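ATP-dependent CLP protease, putative (Plasmodium falciparum, PDB 2F6I) is the catalytic domain of a ClpP-family serine protease that probably hydrolyses proteins to small peptides in the presence of ATP and magnesium. Local coordinates at residues Ala111-Ala116 against Ser166-Gln171. Sequence-based numbering, arbitrary orientation.
Sequences ASVILA and SSFTNQ
F168, in the last turn of helix 151-169, reaches across to the C-terminal end of helix 109-116 and meets A116 and V113 in turn. Its CB comes first, 4.0 Å from A116 CB and 3.8 Å from A116 O, close to where the two backbones lie nearest. With CG anti to its own carbonyl carbon (chi1 -66°), the side chain reaches A116 O, 3.9 Å from F168 CG, and then V113. Farther out, CD1 lies 3.9 Å from V113 O, and CE1 touches V113 CG1, also at 3.9 Å. This methyl sits at the ring edge, close to the ring plane, and the two side chains cross at roughly a right angle. The F168 side chain also packs on S117 of its own chain and on L205 of a second subunit. Here the ClpP fold joins its long helix 151-169 to the short helix 109-116; the side chain of V113 lies about 11 Å from that of H134, the predicted active-site residue. Methyl groups and two carbonyl oxygens meet F168 by van der Waals contact, which lacks directional bonds; R123 NH1 supplies these, donating to the carbonyl oxygens of both A116 and F168.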
loop_
_atom_site.group_PDB
_atom_site.type_symbol
_atom_site.label_atom_id
_atom_site.label_comp_id
_atom_site.label_asym_id
_atom_site.label_seq_id
_atom_site.Cartn_x
_atom_site.Cartn_y
_atom_site.Cartn_z
ATOM N N ALA C 111 14.458 -10.663 -30.565
ATOM C CA ALA C 111 15.795 -11.102 -30.190
ATOM C C ALA C 111 16.216 -12.190 -31.173
ATOM O O ALA C 111 17.360 -12.226 -31.632
ATOM C CB ALA C 111 15.794 -11.641 -28.763
ATOM N N SER C 112 15.272 -13.069 -31.497
ATOM C CA SER C 112 15.515 -14.155 -32.436
ATOM C C SER C 112 15.757 -13.595 -33.832
ATOM O O SER C 112 16.625 -14.076 -34.559
ATOM C CB SER C 112 14.317 -15.107 -32.467
ATOM O OG SER C 112 14.198 -15.819 -31.247
ATOM N N VAL C 113 14.988 -12.575 -34.200
ATOM C CA VAL C 113 15.135 -11.953 -35.510
ATOM C C VAL C 113 16.499 -11.281 -35.632
ATOM O O VAL C 113 17.167 -11.395 -36.662
ATOM C CB VAL C 113 14.040 -10.900 -35.758
ATOM C CG1 VAL C 113 14.241 -10.261 -37.120
ATOM C CG2 VAL C 113 12.664 -11.549 -35.672
ATOM N N ILE C 114 16.908 -10.578 -34.579
ATOM C CA ILE C 114 18.204 -9.908 -34.579
ATOM C C ILE C 114 19.291 -10.967 -34.717
ATOM O O ILE C 114 20.267 -10.783 -35.445
ATOM C CB ILE C 114 18.424 -9.114 -33.273
ATOM C CG1 ILE C 114 17.435 -7.949 -33.205
ATOM C CG2 ILE C 114 19.856 -8.603 -33.206
ATOM C CD1 ILE C 114 17.488 -7.170 -31.905
ATOM N N LEU C 115 19.114 -12.077 -34.009
ATOM C CA LEU C 115 20.064 -13.180 -34.067
ATOM C C LEU C 115 20.179 -13.654 -35.515
ATOM O O LEU C 115 21.277 -13.849 -36.031
ATOM C CB LEU C 115 19.575 -14.332 -33.183
ATOM C CG LEU C 115 20.286 -15.687 -33.281
ATOM C CD1 LEU C 115 21.741 -15.563 -32.845
ATOM C CD2 LEU C 115 19.550 -16.695 -32.409
ATOM N N ALA C 116 19.029 -13.815 -36.164
ATOM C CA ALA C 116 18.967 -14.288 -37.543
ATOM C C ALA C 116 19.462 -13.290 -38.591
ATOM O O ALA C 116 19.767 -13.676 -39.721
ATOM C CB ALA C 116 17.544 -14.717 -37.872
ATOM N N SER C 166 11.280 -14.307 -42.225
ATOM C CA SER C 166 11.129 -15.148 -43.402
ATOM C C SER C 166 12.307 -14.947 -44.357
ATOM O O SER C 166 12.901 -15.911 -44.832
ATOM C CB SER C 166 9.815 -14.810 -44.109
ATOM O OG SER C 166 9.554 -15.709 -45.171
ATOM N N SER C 167 12.653 -13.693 -44.620
ATOM C CA SER C 167 13.757 -13.390 -45.523
ATOM C C SER C 167 15.124 -13.769 -44.951
ATOM O O SER C 167 16.118 -13.776 -45.674
ATOM C CB SER C 167 13.756 -11.902 -45.876
ATOM O OG SER C 167 14.225 -11.122 -44.790
ATOM N N PHE C 168 15.174 -14.087 -43.661
ATOM C CA PHE C 168 16.431 -14.458 -43.012
ATOM C C PHE C 168 16.603 -15.968 -42.868
ATOM O O PHE C 168 17.724 -16.467 -42.805
ATOM C CB PHE C 168 16.515 -13.840 -41.610
ATOM C CG PHE C 168 16.586 -12.338 -41.596
ATOM C CD1 PHE C 168 16.170 -11.632 -40.471
ATOM C CD2 PHE C 168 17.083 -11.629 -42.685
ATOM C CE1 PHE C 168 16.245 -10.244 -40.428
ATOM C CE2 PHE C 168 17.164 -10.238 -42.653
ATOM C CZ PHE C 168 16.744 -9.545 -41.522
ATOM N N THR C 169 15.490 -16.690 -42.807
ATOM C CA THR C 169 15.531 -18.137 -42.627
ATOM C C THR C 169 15.076 -18.941 -43.840
ATOM O O THR C 169 15.208 -20.167 -43.859
ATOM C CB THR C 169 14.660 -18.554 -41.426
ATOM O OG1 THR C 169 13.306 -18.143 -41.654
ATOM C CG2 THR C 169 15.171 -17.907 -40.149
ATOM N N ASN C 170 14.539 -18.250 -44.841
ATOM C CA ASN C 170 14.052 -18.890 -46.062
ATOM C C ASN C 170 12.731 -19.616 -45.834
ATOM O O ASN C 170 12.204 -20.262 -46.740
ATOM C CB ASN C 170 15.093 -19.869 -46.612
ATOM C CG ASN C 170 16.375 -19.177 -47.026
ATOM O OD1 ASN C 170 16.368 -18.303 -47.897
ATOM N ND2 ASN C 170 17.487 -19.561 -46.401
ATOM N N GLN C 171 12.206 -19.517 -44.617
ATOM C CA GLN C 171 10.931 -20.140 -44.295
ATOM C C GLN C 171 9.866 -19.217 -44.847
ATOM O O GLN C 171 10.124 -18.037 -45.078
ATOM C CB GLN C 171 10.752 -20.268 -42.783
ATOM C CG GLN C 171 11.765 -21.167 -42.110
ATOM C CD GLN C 171 11.710 -22.584 -42.628
ATOM O OE1 GLN C 171 10.646 -23.204 -42.653
ATOM N NE2 GLN C 171 12.856 -23.110 -43.043
#